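Local coordinates for outer membrane protein OMP121 (Bacteroides thetaiotaomicron, PDB 5FQ8), which probably imports nutrients across the bacterial outer membrane as a TonB-dependent receptor, and also binds metal ions including calcium, at residues Q195-M200 with Q845-D850; P216-S221 with Y238-D243; N211-P216 with T840-Q845; G201-H206 with T879-Y884. All blocks are in the same frame, centred on the assembly; numbering follows the deposited sequence.

Interaction 1: residues Q195-M200 with Q845-D850. With CA (calcium ion), chain N.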
loop_
_atom_site.group_PDB
_atom_site.type_symbol
_atom_site.label_atom_id
_atom_site.label_comp_id
_atom_site.label_asym_id
_atom_site.label_seq_id
_atom_site.Cartn_x
_atom_site.Cartn_y
_atom_site.Cartn_z
ATOM N N GLN B 195 14.363 10.007 -41.426
ATOM C CA GLN B 195 15.511 9.973 -42.305
ATOM C C GLN B 195 15.880 8.517 -42.533
ATOM O O GLN B 195 15.860 7.723 -41.605
ATOM C CB GLN B 195 16.660 10.748 -41.667
ATOM C CG GLN B 195 18.030 10.179 -41.937
ATOM C CD GLN B 195 18.492 9.245 -40.862
ATOM O OE1 GLN B 195 19.172 8.278 -41.139
ATOM N NE2 GLN B 195 18.129 9.530 -39.627
ATOM N N ASN B 196 16.181 8.153 -43.755
ATOM C CA ASN B 196 16.651 6.803 -44.049
ATOM C C ASN B 196 18.041 6.833 -44.668
ATOM O O ASN B 196 18.392 5.962 -45.459
ATOM C CB ASN B 196 15.687 6.037 -44.964
ATOM C CG ASN B 196 14.360 5.703 -44.285
ATOM O OD1 ASN B 196 14.293 4.843 -43.410
ATOM N ND2 ASN B 196 13.296 6.350 -44.722
ATOM N N GLU B 197 18.840 7.832 -44.315
ATOM C CA GLU B 197 20.162 7.993 -44.891
ATOM C C GLU B 197 21.262 7.395 -44.027
ATOM O O GLU B 197 22.207 6.808 -44.561
ATOM C CB GLU B 197 20.435 9.478 -45.126
ATOM C CG GLU B 197 21.446 9.775 -46.211
ATOM C CD GLU B 197 21.658 11.257 -46.427
ATOM O OE1 GLU B 197 20.811 12.057 -45.983
ATOM O OE2 GLU B 197 22.676 11.618 -47.046
ATOM N N PHE B 198 21.147 7.501 -42.704
ATOM C CA PHE B 198 22.180 7.050 -41.781
ATOM C C PHE B 198 21.590 6.083 -40.761
ATOM O O PHE B 198 20.422 6.178 -40.391
ATOM C CB PHE B 198 22.829 8.236 -41.064
ATOM C CG PHE B 198 23.089 9.421 -41.947
ATOM C CD1 PHE B 198 24.264 9.520 -42.667
ATOM C CD2 PHE B 198 22.160 10.438 -42.049
ATOM C CE1 PHE B 198 24.499 10.598 -43.465
ATOM C CE2 PHE B 198 22.393 11.527 -42.847
ATOM C CZ PHE B 198 23.565 11.606 -43.556
ATOM N N GLY B 199 22.420 5.160 -40.279
ATOM C CA GLY B 199 21.972 4.118 -39.397
ATOM C C GLY B 199 22.521 4.229 -37.990
ATOM O O GLY B 199 22.934 5.301 -37.525
ATOM N N MET B 200 22.514 3.093 -37.298
ATOM C CA MET B 200 22.860 3.041 -35.888
ATOM C C MET B 200 24.241 3.604 -35.635
ATOM O O MET B 200 25.219 3.175 -36.243
ATOM C CB MET B 200 22.805 1.595 -35.405
ATOM C CG MET B 200 23.311 1.354 -33.996
ATOM S SD MET B 200 23.148 -0.358 -33.575
ATOM C CE MET B 200 23.811 -1.108 -35.033
ATOM N N GLN B 845 14.559 15.986 -40.715
ATOM C CA GLN B 845 15.250 17.247 -40.509
ATOM C C GLN B 845 16.698 17.057 -40.088
ATOM O O GLN B 845 17.556 17.849 -40.485
ATOM C CB GLN B 845 14.525 18.083 -39.463
ATOM C CG GLN B 845 13.288 18.762 -39.962
ATOM C CD GLN B 845 12.102 17.868 -39.932
ATOM O OE1 GLN B 845 12.238 16.668 -39.839
ATOM N NE2 GLN B 845 10.924 18.447 -40.010
ATOM N N THR B 846 17.004 16.029 -39.299
ATOM C CA THR B 846 18.366 15.925 -38.801
ATOM C C THR B 846 19.345 15.504 -39.882
ATOM O O THR B 846 20.553 15.500 -39.628
ATOM C CB THR B 846 18.452 14.953 -37.621
ATOM O OG1 THR B 846 18.300 13.609 -38.078
ATOM C CG2 THR B 846 17.394 15.262 -36.588
ATOM N N ALA B 847 18.864 15.164 -41.067
ATOM C CA ALA B 847 19.754 14.869 -42.175
ATOM C C ALA B 847 20.195 16.129 -42.910
ATOM O O ALA B 847 20.658 16.038 -44.036
ATOM C CB ALA B 847 19.071 13.894 -43.129
ATOM N N TYR B 848 20.150 17.274 -42.232
ATOM C CA TYR B 848 20.102 18.584 -42.876
ATOM C C TYR B 848 21.261 18.840 -43.833
ATOM O O TYR B 848 21.050 19.205 -44.990
ATOM C CB TYR B 848 20.052 19.662 -41.806
ATOM C CG TYR B 848 20.504 21.028 -42.238
ATOM C CD1 TYR B 848 19.681 21.837 -42.986
ATOM C CD2 TYR B 848 21.735 21.525 -41.847
ATOM C CE1 TYR B 848 20.072 23.076 -43.357
ATOM C CE2 TYR B 848 22.129 22.766 -42.214
ATOM C CZ TYR B 848 21.293 23.539 -42.972
ATOM O OH TYR B 848 21.684 24.795 -43.359
ATOM N N ASN B 849 22.491 18.734 -43.374
ATOM C CA ASN B 849 23.590 19.138 -44.231
ATOM C C ASN B 849 24.322 17.939 -44.785
ATOM O O ASN B 849 25.530 17.992 -44.996
ATOM C CB ASN B 849 24.534 20.056 -43.464
ATOM C CG ASN B 849 25.445 20.843 -44.364
ATOM O OD1 ASN B 849 25.021 21.787 -45.002
ATOM N ND2 ASN B 849 26.710 20.468 -44.406
ATOM N N ASP B 850 23.604 16.847 -45.015
ATOM C CA ASP B 850 24.233 15.553 -45.238
ATOM C C ASP B 850 25.182 15.243 -44.091
ATOM O O ASP B 850 26.120 14.454 -44.218
ATOM C CB ASP B 850 24.940 15.499 -46.588
ATOM C CG ASP B 850 24.001 15.796 -47.737
ATOM O OD1 ASP B 850 23.128 16.676 -47.581
ATOM O OD2 ASP B 850 24.202 15.164 -48.787
HETATM CA CA CA N . 21.539 15.666 -48.295
HETATM O O HOH W 1 19.279 15.721 -48.597
#
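Gln195 folds its bent side chain (chi2 -94°) back over its own loop. Its OE1 takes the backbone N-H of Phe198, with N 2.6 Å from OE1, along an in-plane lone pair; the N of Glu197 adds a weak second bond. The apolar contact centres on the methyl of Ala847. Gln195 CG meets Ala847 CB at 4.0 Å, and Phe198 brings CE2 to 4.1 Å from the same methyl, which lies at the edge of the ring. An alanine in place of Gln195 would probably loosen the 195-198 loop, since the OE1 acceptor and CG packing would go. Calcium is bound by Asp850 OD1 at 2.0 Å, more distantly by its OD2, and by a water. Glu197 OE2, paired with Arg217 in a salt bridge, stops 4.2 Å from Asp850 OD2, whose other partner is a basic side chain of another chain. Both acids belong to a calcium site seen in this protein, but here Asp850 holds the ion and Glu197 stands back. A type I turn, with Asp850 N 3.2 Å from Ala847 O, presents the aspartate. Residues 195-200 lie between strands 177-188 and 201-202, residues 845-850 between helix 832-839 and strand 859-865.

Interaction 2: residues P216-S221 with Y238-D243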
loop_
_atom_site.group_PDB
_atom_site.type_symbol
_atom_site.label_atom_id
_atom_site.label_comp_id
_atom_site.label_asym_id
_atom_site.label_seq_id
_atom_site.Cartn_x
_atom_site.Cartn_y
_atom_site.Cartn_z
ATOM N N PRO B 216 27.093 6.089 -39.793
ATOM C CA PRO B 216 27.499 6.406 -41.158
ATOM C C PRO B 216 26.350 6.308 -42.151
ATOM O O PRO B 216 25.274 5.774 -41.883
ATOM C CB PRO B 216 28.582 5.366 -41.455
ATOM C CG PRO B 216 28.401 4.323 -40.500
ATOM C CD PRO B 216 27.811 4.924 -39.272
ATOM N N ARG B 217 26.606 6.864 -43.330
ATOM C CA ARG B 217 25.663 6.753 -44.429
ATOM C C ARG B 217 25.579 5.300 -44.868
ATOM O O ARG B 217 26.579 4.581 -44.876
ATOM C CB ARG B 217 26.088 7.659 -45.582
ATOM C CG ARG B 217 25.017 7.869 -46.647
ATOM C CD ARG B 217 25.038 9.276 -47.254
ATOM N NE ARG B 217 26.365 9.888 -47.249
ATOM C CZ ARG B 217 26.623 11.098 -46.770
ATOM N NH1 ARG B 217 25.642 11.821 -46.272
ATOM N NH2 ARG B 217 27.852 11.593 -46.805
ATOM N N PHE B 218 24.371 4.864 -45.203
ATOM C CA PHE B 218 24.120 3.447 -45.414
ATOM C C PHE B 218 24.965 2.888 -46.546
ATOM O O PHE B 218 24.992 3.431 -47.646
ATOM C CB PHE B 218 22.649 3.223 -45.695
ATOM C CG PHE B 218 21.796 3.192 -44.462
ATOM C CD1 PHE B 218 21.953 2.197 -43.518
ATOM C CD2 PHE B 218 20.823 4.143 -44.259
ATOM C CE1 PHE B 218 21.172 2.167 -42.392
ATOM C CE2 PHE B 218 20.040 4.112 -43.132
ATOM C CZ PHE B 218 20.217 3.120 -42.196
ATOM N N ASP B 219 25.648 1.789 -46.267
ATOM C CA ASP B 219 26.639 1.170 -47.131
ATOM C C ASP B 219 26.080 0.008 -47.920
ATOM O O ASP B 219 26.436 -0.176 -49.081
ATOM C CB ASP B 219 27.800 0.643 -46.277
ATOM C CG ASP B 219 29.123 1.275 -46.609
ATOM O OD1 ASP B 219 29.136 2.385 -47.162
ATOM O OD2 ASP B 219 30.162 0.659 -46.292
ATOM N N GLY B 220 25.227 -0.797 -47.285
ATOM C CA GLY B 220 24.950 -2.138 -47.732
ATOM C C GLY B 220 25.943 -3.158 -47.243
ATOM O O GLY B 220 25.687 -4.357 -47.367
ATOM N N SER B 221 27.070 -2.721 -46.694
ATOM C CA SER B 221 28.045 -3.635 -46.134
ATOM C C SER B 221 27.453 -4.391 -44.954
ATOM O O SER B 221 26.471 -3.974 -44.337
ATOM C CB SER B 221 29.281 -2.871 -45.679
ATOM O OG SER B 221 28.959 -2.012 -44.605
ATOM N N TYR B 238 24.035 -3.368 -43.742
ATOM C CA TYR B 238 23.812 -2.023 -43.221
ATOM C C TYR B 238 22.940 -1.257 -44.212
ATOM O O TYR B 238 23.412 -0.506 -45.065
ATOM C CB TYR B 238 25.149 -1.342 -42.964
ATOM C CG TYR B 238 25.065 -0.108 -42.112
ATOM C CD1 TYR B 238 24.307 -0.096 -40.955
ATOM C CD2 TYR B 238 25.757 1.039 -42.454
ATOM C CE1 TYR B 238 24.225 1.019 -40.172
ATOM C CE2 TYR B 238 25.682 2.163 -41.673
ATOM C CZ TYR B 238 24.910 2.142 -40.531
ATOM O OH TYR B 238 24.808 3.239 -39.727
ATOM N N VAL B 239 21.630 -1.472 -44.107
ATOM C CA VAL B 239 20.665 -0.838 -44.993
ATOM C C VAL B 239 19.535 -0.278 -44.158
ATOM O O VAL B 239 19.348 -0.651 -43.003
ATOM C CB VAL B 239 20.098 -1.807 -46.051
ATOM C CG1 VAL B 239 21.180 -2.287 -46.975
ATOM C CG2 VAL B 239 19.433 -2.970 -45.387
ATOM N N ALA B 240 18.763 0.609 -44.761
ATOM C CA ALA B 240 17.640 1.208 -44.061
ATOM C C ALA B 240 16.412 0.317 -44.144
ATOM O O ALA B 240 16.197 -0.397 -45.124
ATOM C CB ALA B 240 17.311 2.578 -44.641
ATOM N N MET B 241 15.593 0.368 -43.099
ATOM C CA MET B 241 14.331 -0.358 -43.044
ATOM C C MET B 241 13.225 0.659 -42.815
ATOM O O MET B 241 12.728 0.807 -41.692
ATOM C CB MET B 241 14.358 -1.416 -41.951
ATOM C CG MET B 241 15.419 -2.439 -42.145
ATOM S SD MET B 241 14.768 -4.000 -41.656
ATOM C CE MET B 241 16.145 -5.087 -41.849
ATOM N N PRO B 242 12.798 1.356 -43.864
ATOM C CA PRO B 242 11.942 2.529 -43.668
ATOM C C PRO B 242 10.604 2.213 -43.053
ATOM O O PRO B 242 9.990 3.093 -42.447
ATOM C CB PRO B 242 11.782 3.070 -45.090
ATOM C CG PRO B 242 12.908 2.507 -45.844
ATOM C CD PRO B 242 13.151 1.172 -45.275
ATOM N N ASP B 243 10.130 0.988 -43.185
ATOM C CA ASP B 243 8.825 0.611 -42.674
ATOM C C ASP B 243 8.877 0.036 -41.269
ATOM O O ASP B 243 7.867 -0.484 -40.791
ATOM C CB ASP B 243 8.173 -0.405 -43.611
ATOM C CG ASP B 243 7.159 0.219 -44.517
ATOM O OD1 ASP B 243 7.219 1.453 -44.674
ATOM O OD2 ASP B 243 6.304 -0.525 -45.057
#
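Two backbone bonds clamp Tyr238 to the 216-221 segment. Its N donates to Ser221 O at 2.6 Å, nearly along the C=O axis with 157° at the hydrogen. Its O takes Gly220 N at 2.9 Å, a bond in which the donor stands above the carbonyl plane. Gly220 has a positive phi of 84°, where a side chain would jam against the preceding carbonyl. A third bond is weak: Tyr238 OH to Pro216 O at 3.4 Å.

Outward from these bonds the packing is aromatic. Phe218 turns an edge to the face of Tyr238, with ring centroids 5.0 Å apart and planes at 53°; its CD1 sits over the centre of the tyrosine ring. One Phe218 face is itself roofed by the 238-243 backbone: Ala240 N lies 3.6 Å above the ring plane, over its centre, and Ala240 CB is 3.5 Å from Phe218 CE2. Pro216 crosses Tyr238 at about a right angle, its CG 3.7 Å from CE2. A serine in place of Phe218 would probably leave Tyr238 and Ala240 without their shared packing surface. Tyr238 also meets His206 edge-to-face. The arrangement closes the base of an excursion holding strands 222-225, 227-229 and 232-237, inside the long connection between the neighbouring barrel strands 177-188 and 252-264, consistent with an extracellular loop of a TonB-dependent receptor.

Interaction 3: residues N211-P216 with T840-Q845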
loop_
_atom_site.group_PDB
_atom_site.type_symbol
_atom_site.label_atom_id
_atom_site.label_comp_id
_atom_site.label_asym_id
_atom_site.label_seq_id
_atom_site.Cartn_x
_atom_site.Cartn_y
_atom_site.Cartn_z
ATOM N N ASN B 211 20.665 3.538 -29.402
ATOM C CA ASN B 211 19.235 3.737 -29.535
ATOM C C ASN B 211 18.905 4.832 -30.527
ATOM O O ASN B 211 17.916 5.539 -30.348
ATOM C CB ASN B 211 18.649 4.078 -28.180
ATOM C CG ASN B 211 19.272 5.291 -27.614
ATOM O OD1 ASN B 211 20.449 5.529 -27.829
ATOM N ND2 ASN B 211 18.497 6.099 -26.930
ATOM N N GLY B 212 19.720 5.000 -31.558
ATOM C CA GLY B 212 19.615 6.173 -32.397
ATOM C C GLY B 212 20.358 5.946 -33.689
ATOM O O GLY B 212 20.923 4.880 -33.929
ATOM N N SER B 213 20.346 6.970 -34.531
ATOM C CA SER B 213 20.763 6.811 -35.915
ATOM C C SER B 213 21.699 7.917 -36.329
ATOM O O SER B 213 21.525 8.549 -37.367
ATOM C CB SER B 213 19.580 6.793 -36.875
ATOM O OG SER B 213 18.607 5.841 -36.512
ATOM N N TRP B 214 22.715 8.180 -35.520
ATOM C CA TRP B 214 23.782 9.078 -35.944
ATOM C C TRP B 214 25.013 8.293 -36.372
ATOM O O TRP B 214 26.106 8.566 -35.924
ATOM C CB TRP B 214 24.137 10.053 -34.833
ATOM C CG TRP B 214 23.025 10.918 -34.332
ATOM C CD1 TRP B 214 22.285 10.723 -33.215
ATOM C CD2 TRP B 214 22.578 12.151 -34.894
ATOM N NE1 TRP B 214 21.394 11.741 -33.054
ATOM C CE2 TRP B 214 21.555 12.635 -34.073
ATOM C CE3 TRP B 214 22.940 12.889 -36.021
ATOM C CZ2 TRP B 214 20.881 13.817 -34.345
ATOM C CZ3 TRP B 214 22.273 14.066 -36.288
ATOM C CH2 TRP B 214 21.260 14.520 -35.456
ATOM N N GLY B 215 24.850 7.297 -37.231
ATOM C CA GLY B 215 25.973 6.523 -37.693
ATOM C C GLY B 215 26.392 6.958 -39.080
ATOM O O GLY B 215 26.102 8.076 -39.515
ATOM N N PRO B 216 27.093 6.089 -39.793
ATOM C CA PRO B 216 27.499 6.406 -41.158
ATOM C C PRO B 216 26.350 6.308 -42.151
ATOM O O PRO B 216 25.274 5.774 -41.883
ATOM C CB PRO B 216 28.582 5.366 -41.455
ATOM C CG PRO B 216 28.401 4.323 -40.500
ATOM C CD PRO B 216 27.811 4.924 -39.272
ATOM N N THR B 840 17.261 11.522 -31.201
ATOM C CA THR B 840 17.688 10.192 -31.580
ATOM C C THR B 840 18.216 10.113 -33.000
ATOM O O THR B 840 18.654 9.035 -33.413
ATOM C CB THR B 840 16.530 9.237 -31.403
ATOM O OG1 THR B 840 17.033 7.909 -31.366
ATOM C CG2 THR B 840 15.603 9.369 -32.536
ATOM N N GLY B 841 18.205 11.221 -33.740
ATOM C CA GLY B 841 18.749 11.233 -35.081
ATOM C C GLY B 841 17.884 10.558 -36.106
ATOM O O GLY B 841 18.393 10.075 -37.118
ATOM N N ASN B 842 16.580 10.506 -35.875
ATOM C CA ASN B 842 15.690 9.780 -36.760
ATOM C C ASN B 842 14.801 10.671 -37.605
ATOM O O ASN B 842 14.348 10.226 -38.653
ATOM C CB ASN B 842 14.806 8.823 -35.953
ATOM C CG ASN B 842 15.524 7.584 -35.535
ATOM O OD1 ASN B 842 16.535 7.223 -36.113
ATOM N ND2 ASN B 842 15.007 6.921 -34.522
ATOM N N ALA B 843 14.537 11.899 -37.187
ATOM C CA ALA B 843 13.720 12.786 -37.998
ATOM C C ALA B 843 14.481 13.213 -39.246
ATOM O O ALA B 843 15.705 13.355 -39.235
ATOM C CB ALA B 843 13.300 14.008 -37.193
ATOM N N ILE B 844 13.738 13.413 -40.329
ATOM C CA ILE B 844 14.346 13.735 -41.611
ATOM C C ILE B 844 15.071 15.068 -41.529
ATOM O O ILE B 844 16.106 15.269 -42.169
ATOM C CB ILE B 844 13.270 13.719 -42.721
ATOM C CG1 ILE B 844 13.902 13.921 -44.086
ATOM C CG2 ILE B 844 12.194 14.743 -42.467
ATOM C CD1 ILE B 844 14.812 12.809 -44.487
ATOM N N GLN B 845 14.559 15.986 -40.715
ATOM C CA GLN B 845 15.250 17.247 -40.509
ATOM C C GLN B 845 16.698 17.057 -40.088
ATOM O O GLN B 845 17.556 17.849 -40.485
ATOM C CB GLN B 845 14.525 18.083 -39.463
ATOM C CG GLN B 845 13.288 18.762 -39.962
ATOM C CD GLN B 845 12.102 17.868 -39.932
ATOM O OE1 GLN B 845 12.238 16.668 -39.839
ATOM N NE2 GLN B 845 10.924 18.447 -40.010
#
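Thr840, Gly841 and Ser213 bury the most surface here. Thr840 offers its backbone O to Ser213 N, 2.9 Å away; the donor lies nearly along the C=O axis and the angle at the hydrogen is 150°. Its OG1, anti to the backbone N, lies 2.7 Å from Asn211 O. Gly212 passes so close to Thr840 O that a CB at this position would clash with it.

Gly841 lies beneath the indole of Trp214: its CA stands 3.1 Å from the ring plane, offset toward the rim, with CE2 the nearest ring atom at 3.3 Å. A side chain on Gly841 would run into Trp214 NE1, so the close face contact depends on glycine. Trp214 NE1 itself donates to Phe839 O, which pins the indole against the end of helix 832-839.

Ser213 directs OG, anti to its carbonyl carbon (chi1 -53°), into the amide of Asn842. It donates to OD1 at 2.5 Å, in the carbonyl plane. This buried hydroxyl also has Arg339 N as a partner, and Asn842 ND2 is taken up by Thr337 O. Arg851 bridges the two segments through bonds to Ser213 O and Gly841 O. Residues 840-841 form the C-terminal exit of helix 832-839, a Schellman motif: Gly841, at phi 75°, is the first to leave helical geometry, with two bonds back into the last turn.

Interaction 4: residues G201-H206 with T879-Y884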
loop_
_atom_site.group_PDB
_atom_site.type_symbol
_atom_site.label_atom_id
_atom_site.label_comp_id
_atom_site.label_asym_id
_atom_site.label_seq_id
_atom_site.Cartn_x
_atom_site.Cartn_y
_atom_site.Cartn_z
ATOM N N GLY B 201 24.318 4.550 -34.720
ATOM C CA GLY B 201 25.601 5.036 -34.269
ATOM C C GLY B 201 25.444 6.331 -33.509
ATOM O O GLY B 201 24.350 6.861 -33.355
ATOM N N TRP B 202 26.577 6.821 -33.029
ATOM C CA TRP B 202 26.630 8.112 -32.378
ATOM C C TRP B 202 27.843 8.859 -32.916
ATOM O O TRP B 202 28.730 8.271 -33.528
ATOM C CB TRP B 202 26.684 7.949 -30.863
ATOM C CG TRP B 202 26.021 9.032 -30.126
ATOM C CD1 TRP B 202 26.614 10.072 -29.515
ATOM C CD2 TRP B 202 24.621 9.195 -29.926
ATOM N NE1 TRP B 202 25.681 10.876 -28.932
ATOM C CE2 TRP B 202 24.443 10.360 -29.173
ATOM C CE3 TRP B 202 23.499 8.470 -30.311
ATOM C CZ2 TRP B 202 23.195 10.817 -28.794
ATOM C CZ3 TRP B 202 22.264 8.926 -29.930
ATOM C CH2 TRP B 202 22.121 10.090 -29.183
ATOM N N ASN B 203 27.858 10.170 -32.721
ATOM C CA ASN B 203 28.951 11.019 -33.195
ATOM C C ASN B 203 29.279 10.771 -34.658
ATOM O O ASN B 203 30.409 10.975 -35.075
ATOM C CB ASN B 203 30.233 10.831 -32.375
ATOM C CG ASN B 203 29.978 10.743 -30.902
ATOM O OD1 ASN B 203 30.227 9.714 -30.285
ATOM N ND2 ASN B 203 29.501 11.825 -30.316
ATOM N N GLY B 204 28.327 10.303 -35.448
ATOM C CA GLY B 204 28.617 9.935 -36.810
ATOM C C GLY B 204 29.424 8.676 -36.966
ATOM O O GLY B 204 29.706 8.286 -38.095
ATOM N N ASN B 205 29.806 8.020 -35.885
ATOM C CA ASN B 205 30.587 6.798 -35.980
ATOM C C ASN B 205 29.694 5.579 -35.796
ATOM O O ASN B 205 28.614 5.660 -35.211
ATOM C CB ASN B 205 31.708 6.795 -34.938
ATOM C CG ASN B 205 32.586 8.021 -35.021
ATOM O OD1 ASN B 205 32.665 8.669 -36.036
ATOM N ND2 ASN B 205 33.247 8.338 -33.939
ATOM N N HIS B 206 30.147 4.445 -36.309
ATOM C CA HIS B 206 29.359 3.227 -36.199
ATOM C C HIS B 206 29.357 2.698 -34.774
ATOM O O HIS B 206 30.351 2.790 -34.049
ATOM C CB HIS B 206 29.899 2.159 -37.136
ATOM C CG HIS B 206 29.075 0.917 -37.174
ATOM N ND1 HIS B 206 27.713 0.931 -37.364
ATOM C CD2 HIS B 206 29.427 -0.383 -37.078
ATOM C CE1 HIS B 206 27.258 -0.308 -37.379
ATOM N NE2 HIS B 206 28.279 -1.126 -37.206
ATOM N N THR B 879 31.351 20.167 -35.596
ATOM C CA THR B 879 32.004 19.012 -36.175
ATOM C C THR B 879 31.009 17.884 -36.386
ATOM O O THR B 879 29.929 17.852 -35.796
ATOM C CB THR B 879 33.148 18.531 -35.282
ATOM O OG1 THR B 879 32.640 18.199 -33.985
ATOM C CG2 THR B 879 34.195 19.616 -35.145
ATOM N N SER B 880 31.388 16.958 -37.261
ATOM C CA SER B 880 30.584 15.768 -37.482
ATOM C C SER B 880 30.243 15.106 -36.169
ATOM O O SER B 880 29.098 14.709 -35.936
ATOM C CB SER B 880 31.347 14.790 -38.357
ATOM O OG SER B 880 31.995 15.483 -39.391
ATOM N N SER B 881 31.234 15.004 -35.286
ATOM C CA SER B 881 31.049 14.303 -34.031
ATOM C C SER B 881 30.062 15.016 -33.125
ATOM O O SER B 881 29.491 14.389 -32.228
ATOM C CB SER B 881 32.399 14.144 -33.331
ATOM O OG SER B 881 32.303 13.274 -32.218
ATOM N N ASN B 882 29.840 16.309 -33.331
ATOM C CA ASN B 882 28.927 17.044 -32.470
ATOM C C ASN B 882 27.601 17.383 -33.134
ATOM O O ASN B 882 26.753 18.006 -32.491
ATOM C CB ASN B 882 29.570 18.341 -31.980
ATOM C CG ASN B 882 30.637 18.117 -30.925
ATOM O OD1 ASN B 882 30.625 17.139 -30.189
ATOM N ND2 ASN B 882 31.569 19.047 -30.848
ATOM N N ILE B 883 27.386 16.987 -34.388
ATOM C CA ILE B 883 26.131 17.330 -35.049
ATOM C C ILE B 883 24.959 16.709 -34.314
ATOM O O ILE B 883 23.894 17.321 -34.192
ATOM C CB ILE B 883 26.170 16.909 -36.529
ATOM C CG1 ILE B 883 26.897 17.967 -37.341
ATOM C CG2 ILE B 883 24.773 16.723 -37.090
ATOM C CD1 ILE B 883 26.742 17.798 -38.797
ATOM N N TYR B 884 25.147 15.502 -33.779
ATOM C CA TYR B 884 24.100 14.864 -32.986
ATOM C C TYR B 884 23.578 15.788 -31.906
ATOM O O TYR B 884 22.386 15.764 -31.586
ATOM C CB TYR B 884 24.622 13.588 -32.339
ATOM C CG TYR B 884 25.349 13.852 -31.043
ATOM C CD1 TYR B 884 26.667 14.283 -31.047
ATOM C CD2 TYR B 884 24.712 13.688 -29.813
ATOM C CE1 TYR B 884 27.334 14.526 -29.888
ATOM C CE2 TYR B 884 25.370 13.936 -28.639
ATOM C CZ TYR B 884 26.693 14.356 -28.681
ATOM O OH TYR B 884 27.404 14.614 -27.526
#
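A tight beta hairpin docks by its turn on the N-terminal part of helix 880-889, at the outer part of the receptor where two long connections between barrel strands meet. The hairpin pairs strands 201-202 and 205-206 through a type I' turn from Trp202 to Asn205, closed by Asn205 N to Trp202 O at 2.6 Å. Both central residues of the turn, Asn203 and Gly204, have positive phi.

On the helix side Tyr884 carries most of the packing. Trp202 crosses it at about a right angle and sets NE1 over one face of the phenol ring, 3.0 Å above the plane and offset toward the rim. The five-membered ring and the tyrosine ring lie obliquely, centroids 4.2 Å apart with planes at 57°. Trp202 also meets Trp214 edge-to-face, so its indole packs against both helix 880-889 and the 211-216 loop.

Asn203 points the same way as Tyr884 alongside it, amide and ring planes nearly perpendicular at 89°, and its ND2 is 3.5 Å from Tyr884 CE1. The OD1 of Asn203 bonds to a polar side chain of another protein chain. Backbone and side chain converge on the helix: Ser881 CA sends a C-H to Asn203 O, and Asn203 CA returns one to Ser881 O. That same Ser881 O accepts Asn203 ND2 at 3.2 Å, in the carbonyl plane and with an almost straight 164° at the hydrogen.

Interactions 1 and 3 are buried; interactions 2 and 4 are only partly so. Interactions 1, 3 and 4 join the connection between strands 177-188 and 252-264 to the one holding helices 832-839 and 880-889, whereas interaction 2 stays within the first. Chemistry follows place: backbone and hydroxyl bonds at a helix end in interaction 3, charge and metal in interaction 1, and aromatic rings beside backbone or amide bonds in interactions 2 and 4. The contacts are continuous. Glu197 O of interaction 1 probably bonds to Phe218 N of interaction 2, Gln195 N probably bonds to Asn842 O of interaction 3, and Trp214 N probably bonds to Gly201 O of interaction 4.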